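PDB 4PFI: TRAP dicarboxylate transporter-DctP subunit from Marinobacter aquaeolei, which probably binds a small organic solute, such as a dicarboxylate or related acid, in the periplasm and hands it to a TRAP-type membrane transporter. Local coordinates for residues Q55-R58 against E59-A63; A315-P318 against A319-R322; Q273-E276 against E277-L281. One frame throughout, in Å; residues are numbered along the deposited sequence.

Interaction 1. Residues Q55-R58 against E59-A63; sequences QQFR and EQVEA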
loop_
_atom_site.group_PDB
_atom_site.type_symbol
_atom_site.label_atom_id
_atom_site.label_comp_id
_atom_site.label_asym_id
_atom_site.label_seq_id
_atom_site.Cartn_x
_atom_site.Cartn_y
_atom_site.Cartn_z
ATOM N N GLN A 55 12.601 -4.658 10.486
ATOM C CA GLN A 55 13.339 -4.936 11.710
ATOM C C GLN A 55 13.046 -6.340 12.211
ATOM O O GLN A 55 13.936 -7.043 12.647
ATOM C CB GLN A 55 12.955 -3.967 12.802
ATOM C CG GLN A 55 13.679 -2.675 12.760
ATOM C CD GLN A 55 13.034 -1.667 13.697
ATOM O OE1 GLN A 55 12.700 -0.550 13.296
ATOM N NE2 GLN A 55 12.809 -2.075 14.944
ATOM N N GLN A 56 11.780 -6.724 12.171
ATOM C CA GLN A 56 11.376 -8.056 12.562
ATOM C C GLN A 56 11.941 -9.116 11.616
ATOM O O GLN A 56 12.300 -10.216 12.052
ATOM C CB GLN A 56 9.861 -8.155 12.556
ATOM C CG GLN A 56 9.197 -7.318 13.613
ATOM C CD GLN A 56 9.271 -7.999 14.954
ATOM O OE1 GLN A 56 10.063 -7.605 15.813
ATOM N NE2 GLN A 56 8.474 -9.062 15.134
ATOM N N PHE A 57 11.996 -8.795 10.327
ATOM C CA PHE A 57 12.542 -9.716 9.333
ATOM C C PHE A 57 14.033 -9.931 9.596
ATOM O O PHE A 57 14.537 -11.047 9.482
ATOM C CB PHE A 57 12.341 -9.172 7.921
ATOM C CG PHE A 57 12.938 -10.026 6.833
ATOM C CD1 PHE A 57 12.252 -11.133 6.343
ATOM C CD2 PHE A 57 14.161 -9.704 6.275
ATOM C CE1 PHE A 57 12.782 -11.912 5.323
ATOM C CE2 PHE A 57 14.707 -10.478 5.250
ATOM C CZ PHE A 57 14.022 -11.586 4.774
ATOM N N ARG A 58 14.720 -8.852 9.976
ATOM C CA ARG A 58 16.143 -8.911 10.279
ATOM C C ARG A 58 16.396 -9.776 11.489
ATOM O O ARG A 58 17.201 -10.697 11.422
ATOM C CB ARG A 58 16.726 -7.506 10.519
ATOM C CG ARG A 58 18.217 -7.480 10.895
ATOM C CD ARG A 58 18.736 -6.071 11.061
ATOM N NE ARG A 58 17.935 -5.375 12.060
ATOM C CZ ARG A 58 17.797 -4.051 12.133
ATOM N NH1 ARG A 58 18.432 -3.263 11.270
ATOM N NH2 ARG A 58 17.026 -3.509 13.079
ATOM N N GLU A 59 15.714 -9.474 12.596
ATOM C CA GLU A 59 15.947 -10.184 13.856
ATOM C C GLU A 59 15.709 -11.675 13.692
ATOM O O GLU A 59 16.473 -12.488 14.196
ATOM C CB GLU A 59 15.053 -9.646 14.969
ATOM C CG GLU A 59 15.562 -8.355 15.537
ATOM C CD GLU A 59 14.527 -7.617 16.376
ATOM O OE1 GLU A 59 13.310 -7.797 16.136
ATOM O OE2 GLU A 59 14.931 -6.840 17.278
ATOM N N GLN A 60 14.653 -12.012 12.960
ATOM C CA GLN A 60 14.243 -13.394 12.751
ATOM C C GLN A 60 15.235 -14.140 11.872
ATOM O O GLN A 60 15.673 -15.235 12.211
ATOM C CB GLN A 60 12.862 -13.451 12.094
ATOM C CG GLN A 60 12.274 -14.862 11.972
ATOM C CD GLN A 60 11.998 -15.497 13.323
ATOM O OE1 GLN A 60 12.023 -14.811 14.345
ATOM N NE2 GLN A 60 11.723 -16.809 13.339
ATOM N N VAL A 61 15.566 -13.566 10.729
ATOM C CA VAL A 61 16.482 -14.225 9.813
ATOM C C VAL A 61 17.895 -14.435 10.412
ATOM O O VAL A 61 18.524 -15.460 10.172
ATOM C CB VAL A 61 16.552 -13.487 8.470
ATOM C CG1 VAL A 61 17.797 -13.856 7.709
ATOM C CG2 VAL A 61 15.319 -13.827 7.662
ATOM N N GLU A 62 18.375 -13.483 11.203
ATOM C CA GLU A 62 19.696 -13.588 11.810
ATOM C C GLU A 62 19.710 -14.700 12.870
ATOM O O GLU A 62 20.661 -15.485 12.954
ATOM C CB GLU A 62 20.117 -12.229 12.392
ATOM C CG GLU A 62 20.343 -11.154 11.286
ATOM C CD GLU A 62 20.922 -9.828 11.787
ATOM O OE1 GLU A 62 20.845 -9.537 13.004
ATOM O OE2 GLU A 62 21.448 -9.058 10.950
ATOM N N ALA A 63 18.631 -14.798 13.640
ATOM C CA ALA A 63 18.523 -15.831 14.667
ATOM C C ALA A 63 18.348 -17.252 14.083
ATOM O O ALA A 63 18.862 -18.210 14.645
ATOM C CB ALA A 63 17.387 -15.497 15.627
#

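Interaction 2. Residues A315-P318 against A319-R322; sequences ASLP and ARQR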
loop_
_atom_site.group_PDB
_atom_site.type_symbol
_atom_site.label_atom_id
_atom_site.label_comp_id
_atom_site.label_asym_id
_atom_site.label_seq_id
_atom_site.Cartn_x
_atom_site.Cartn_y
_atom_site.Cartn_z
ATOM N N ALA A 315 -21.068 3.840 -6.634
ATOM C CA ALA A 315 -20.471 4.826 -7.529
ATOM C C ALA A 315 -19.017 4.513 -7.901
ATOM O O ALA A 315 -18.464 5.124 -8.817
ATOM C CB ALA A 315 -20.598 6.235 -6.930
ATOM N N SER A 316 -18.424 3.513 -7.253
ATOM C CA SER A 316 -17.023 3.122 -7.501
ATOM C C SER A 316 -16.832 2.165 -8.668
ATOM O O SER A 316 -15.702 1.897 -9.079
ATOM C CB SER A 316 -16.472 2.409 -6.269
ATOM O OG SER A 316 -17.115 1.127 -6.140
ATOM N N LEU A 317 -17.919 1.611 -9.174
ATOM C CA LEU A 317 -17.826 0.486 -10.111
ATOM C C LEU A 317 -16.973 0.759 -11.372
ATOM O O LEU A 317 -16.169 -0.074 -11.760
ATOM C CB LEU A 317 -19.225 -0.002 -10.477
ATOM C CG LEU A 317 -19.960 -0.577 -9.252
ATOM C CD1 LEU A 317 -21.402 -0.922 -9.579
ATOM C CD2 LEU A 317 -19.228 -1.809 -8.683
ATOM N N PRO A 318 -17.096 1.951 -11.962
ATOM C CA PRO A 318 -16.345 2.313 -13.175
ATOM C C PRO A 318 -14.825 2.173 -13.074
ATOM O O PRO A 318 -14.197 1.985 -14.114
ATOM C CB PRO A 318 -16.716 3.787 -13.399
ATOM C CG PRO A 318 -18.042 3.949 -12.751
ATOM C CD PRO A 318 -18.029 3.016 -11.556
ATOM N N ALA A 319 -14.230 2.274 -11.888
ATOM C CA ALA A 319 -12.803 1.974 -11.773
ATOM C C ALA A 319 -12.498 0.490 -12.070
ATOM O O ALA A 319 -11.398 0.157 -12.499
ATOM C CB ALA A 319 -12.276 2.354 -10.420
ATOM N N ARG A 320 -13.478 -0.390 -11.852
ATOM C CA ARG A 320 -13.305 -1.812 -12.153
ATOM C C ARG A 320 -13.234 -2.015 -13.657
ATOM O O ARG A 320 -12.408 -2.775 -14.153
ATOM C CB ARG A 320 -14.423 -2.656 -11.521
ATOM C CG ARG A 320 -14.241 -2.732 -10.029
ATOM C CD ARG A 320 -15.345 -3.442 -9.287
ATOM N NE ARG A 320 -15.274 -3.133 -7.860
ATOM C CZ ARG A 320 -15.896 -3.817 -6.903
ATOM N NH1 ARG A 320 -16.642 -4.876 -7.203
ATOM N NH2 ARG A 320 -15.755 -3.437 -5.632
ATOM N N GLN A 321 -14.086 -1.287 -14.371
ATOM C CA GLN A 321 -14.119 -1.331 -15.824
ATOM C C GLN A 321 -12.769 -0.887 -16.392
ATOM O O GLN A 321 -12.157 -1.603 -17.165
ATOM C CB GLN A 321 -15.246 -0.432 -16.332
ATOM C CG GLN A 321 -15.374 -0.350 -17.852
ATOM C CD GLN A 321 -16.416 0.667 -18.285
ATOM O OE1 GLN A 321 -17.557 0.647 -17.815
ATOM N NE2 GLN A 321 -16.021 1.582 -19.164
ATOM N N ARG A 322 -12.299 0.290 -15.975
ATOM C CA ARG A 322 -11.004 0.818 -16.426
ATOM C C ARG A 322 -9.879 -0.170 -16.090
ATOM O O ARG A 322 -8.938 -0.336 -16.857
ATOM C CB ARG A 322 -10.727 2.192 -15.793
ATOM C CG ARG A 322 -9.284 2.722 -15.976
ATOM C CD ARG A 322 -8.908 3.020 -17.445
ATOM N NE ARG A 322 -9.993 3.670 -18.194
ATOM C CZ ARG A 322 -10.314 4.967 -18.108
ATOM N NH1 ARG A 322 -9.643 5.783 -17.293
ATOM N NH2 ARG A 322 -11.322 5.455 -18.834
HETATM O O HOH W 1 -14.500 -0.363 -6.978
#

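Interaction 3. Residues Q273-E276 against E277-L281; sequences QLSE and EAWTL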
loop_
_atom_site.group_PDB
_atom_site.type_symbol
_atom_site.label_atom_id
_atom_site.label_comp_id
_atom_site.label_asym_id
_atom_site.label_seq_id
_atom_site.Cartn_x
_atom_site.Cartn_y
_atom_site.Cartn_z
ATOM N N GLN A 273 5.371 -15.886 8.208
ATOM C CA GLN A 273 5.084 -15.611 9.611
ATOM C C GLN A 273 4.715 -14.154 9.803
ATOM O O GLN A 273 3.786 -13.820 10.531
ATOM C CB GLN A 273 6.317 -15.883 10.471
ATOM C CG GLN A 273 6.463 -17.323 10.966
ATOM C CD GLN A 273 7.425 -17.437 12.141
ATOM O OE1 GLN A 273 7.682 -16.452 12.843
ATOM N NE2 GLN A 273 7.961 -18.634 12.361
ATOM N N LEU A 274 5.472 -13.284 9.151
ATOM C CA LEU A 274 5.369 -11.864 9.393
ATOM C C LEU A 274 4.089 -11.301 8.803
ATOM O O LEU A 274 3.747 -10.149 9.048
ATOM C CB LEU A 274 6.587 -11.149 8.815
ATOM C CG LEU A 274 7.898 -11.449 9.555
ATOM C CD1 LEU A 274 9.023 -10.581 9.004
ATOM C CD2 LEU A 274 7.727 -11.249 11.057
ATOM N N SER A 275 3.380 -12.110 8.023
ATOM C CA SER A 275 2.113 -11.680 7.450
ATOM C C SER A 275 1.139 -11.289 8.566
ATOM O O SER A 275 0.546 -10.206 8.541
ATOM C CB SER A 275 1.500 -12.800 6.614
ATOM O OG SER A 275 0.086 -12.683 6.585
ATOM N N GLU A 276 1.014 -12.177 9.550
ATOM C CA GLU A 276 0.050 -12.049 10.636
ATOM C C GLU A 276 0.447 -10.935 11.591
ATOM O O GLU A 276 -0.394 -10.140 12.041
ATOM C CB GLU A 276 -0.026 -13.379 11.390
ATOM C CG GLU A 276 -1.029 -13.437 12.528
ATOM C CD GLU A 276 -1.168 -14.848 13.114
ATOM O OE1 GLU A 276 -1.518 -14.949 14.312
ATOM O OE2 GLU A 276 -0.926 -15.852 12.388
ATOM N N GLU A 277 1.731 -10.891 11.920
ATOM C CA GLU A 277 2.259 -9.844 12.786
ATOM C C GLU A 277 2.122 -8.480 12.099
ATOM O O GLU A 277 1.938 -7.465 12.751
ATOM C CB GLU A 277 3.727 -10.141 13.110
ATOM C CG GLU A 277 4.474 -9.011 13.805
ATOM C CD GLU A 277 4.310 -9.011 15.321
ATOM O OE1 GLU A 277 3.719 -9.973 15.872
ATOM O OE2 GLU A 277 4.785 -8.042 15.965
ATOM N N ALA A 278 2.214 -8.463 10.775
ATOM C CA ALA A 278 2.088 -7.218 10.033
ATOM C C ALA A 278 0.693 -6.614 10.227
ATOM O O ALA A 278 0.560 -5.415 10.325
ATOM C CB ALA A 278 2.365 -7.445 8.558
ATOM N N TRP A 279 -0.339 -7.452 10.275
ATOM C CA TRP A 279 -1.681 -6.951 10.496
ATOM C C TRP A 279 -1.762 -6.285 11.856
ATOM O O TRP A 279 -2.461 -5.293 12.032
ATOM C CB TRP A 279 -2.719 -8.050 10.360
ATOM C CG TRP A 279 -2.946 -8.366 8.924
ATOM C CD1 TRP A 279 -2.283 -9.310 8.171
ATOM C CD2 TRP A 279 -3.885 -7.743 8.043
ATOM N NE1 TRP A 279 -2.753 -9.294 6.886
ATOM C CE2 TRP A 279 -3.736 -8.346 6.778
ATOM C CE3 TRP A 279 -4.843 -6.740 8.200
ATOM C CZ2 TRP A 279 -4.510 -7.983 5.681
ATOM C CZ3 TRP A 279 -5.608 -6.369 7.097
ATOM C CH2 TRP A 279 -5.440 -6.991 5.860
ATOM N N THR A 280 -0.993 -6.798 12.804
ATOM C CA THR A 280 -1.031 -6.259 14.149
ATOM C C THR A 280 -0.160 -5.014 14.284
ATOM O O THR A 280 -0.516 -4.093 14.995
ATOM C CB THR A 280 -0.601 -7.310 15.177
ATOM O OG1 THR A 280 -1.546 -8.395 15.164
ATOM C CG2 THR A 280 -0.520 -6.687 16.587
ATOM N N LEU A 281 0.975 -4.983 13.601
ATOM C CA LEU A 281 1.854 -3.824 13.657
ATOM C C LEU A 281 1.156 -2.616 13.058
ATOM O O LEU A 281 1.243 -1.505 13.588
ATOM C CB LEU A 281 3.125 -4.088 12.864
ATOM C CG LEU A 281 4.164 -4.969 13.559
ATOM C CD1 LEU A 281 5.189 -5.471 12.548
ATOM C CD2 LEU A 281 4.845 -4.192 14.693
#

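Interaction 1. Residues Q55-R58 against E59-A63
Phe-57 and Val-61, one turn apart on the same helix, make the apolar heart of this contact. The phenyl group swings out with CG anti to its own backbone N (chi1 177°), and Val-61 CG2 settles over one ring face, 4.0 Å from the centroid of the Phe-57 ring and 16° off its normal. That is a CH-pi contact, displaced toward the rim, where Phe-57 CZ lies 3.9 Å from Val-61 CG2. The two side chains run alongside each other and point the same way.

One residue farther along, on another side of the helix, Arg-58 and Glu-62 also lie alongside, but they meet through the arginine's aliphatic part. Arg-58 CG sits 3.6 Å from Glu-62 OE2, while the bend at chi3 (57°) leaves the guanidinium on the Gln-55 side, with Arg-58 NE 5.2 Å from Glu-62 OE1. The charged ends do not meet; Glu-62 OE2 accepts a hydrogen bond from Val-71 N. Beneath the side chains run four successive i to i+4 backbone bonds; the straightest joins Glu-59 N to Gln-55 O at 3.0 Å.

Helix 49-65 is the crossover helix of a beta-alpha-beta unit between strands 37-41 and 70-74. Arg-58, Val-61 and Glu-62 pack on strand 70-74, whereas Phe-57 meets Phe-40 edge-to-face and reaches helix 263-296 through Leu-267, Thr-270, Ile-271 and Leu-274.

Interaction 2. Residues A315-P318 against A319-R322
Arg-320 reaches back past Leu-317 toward Ser-316. CB starts close to the backbone it leaves behind: Arg-320 CB is 3.1 Å from Leu-317 O, the same carbonyl that accepts the bond from Arg-320 N at 2.7 Å. CG, anti to the carbonyl carbon (chi1 -72°), is still beside that oxygen, with Arg-320 CG 3.7 Å from Leu-317 O. The chain is extended from CG to NE, which takes CD beyond Leu-317 O and brings NE to a water, near Leu-317 CD2. The N-H of NE is given to this water, 3.0 Å from Arg-320 NE, and the water in turn donates to Ser-316 OG at 3.1 Å. One water thus ties the arginine to the serine hydroxyl, which also bonds Arg-313 O. Leu-317 CD2 lies over one guanidinium face, 4.0 Å above the plane and toward its rim. The tip, NH2, leaves the contact altogether and bonds His-117 O.

The backbone beneath changes pattern as helix 306-316 gives way to helix 318-339. Ala-319 N bonds Ser-316 O, an i to i+3 link like that of Arg-320 N. Arg-322 N then reaches Pro-318 O at 3.2 Å in a nearly straight i to i+4 bond (174°). Pro-318, with no N-H to give, suits the first turn of the new helix.

Because His-117 O and the water are neutral acceptors, the positive charge of Arg-320 is probably stabilised by dipoles and solvation here more than by an ion pair.

Interaction 3. Residues Q273-E276 against E277-L281
Trp-279 turns the edge of its indole to Ser-275 one turn earlier, and the closest meeting is polar against aromatic C-H: Trp-279 CD1 stands 3.0 Å from Ser-275 O, which lies near the ring plane. With CG anti to the carbonyl carbon (chi1 -76°) and the ring set across the chain (chi2 91°), the five-membered side of the indole faces back along the helix. Trp-279 NE1 is farther away, at 3.8 Å from Ser-275 O, so CD1 rather than the indole nitrogen does the touching. The CA of Glu-276 borders the same edge.

Of the backbone bonds between 273-276 and 277-281, the firm one runs from Ala-278 N to Leu-274 O, 2.9 Å long. The others are weak: Trp-279 N lies 3.4 Å from Ser-275 O and also makes a weak bond to Glu-276 O, an acceptor shared with Thr-280 N. The pattern is firm again where Leu-281 N meets Glu-277 O at 2.8 Å.

Carbon also packs on carbonyl oxygen. Ala-278 CB rests against two carbonyls of the preceding turn, 3.1 Å from Leu-274 O and 3.3 Å from Ser-275 O. The serine's hydroxyl is engaged on Glu-132 OE2, at the end of the same helix 124-132 that receives Trp-279.

Gln-273, Glu-276 and Thr-280 are exposed, whereas Ala-278 packs on strand 149-164 and Leu-274 on helix 49-65. Such amphipathic turns are consistent with 263-296 being the long helix of the alpha/beta fold of DctP-type, family 7 TRAP solute-binding proteins.

Interactions 1 and 3 are neighbours on one side of the chain's centre, their centres 14 Å apart. Helices 49-65 and 263-296 meet there, Leu-274 CD1 lying 3.6 Å from Phe-57 CA. Interaction 2 stands on the opposite side, 41 Å from interaction 1 and 30 Å from interaction 3 between centres. All are partly buried: interaction 3 has four buried residues against two in each other contact, and interactions 2 and 3 have three exposed against one in interaction 1. Within continuous helices, interactions 1 and 3 set an aromatic side chain inward, one under a methyl group and one against a carbonyl; interaction 2, at a helix junction, adds a water bridge to its backbone bonds.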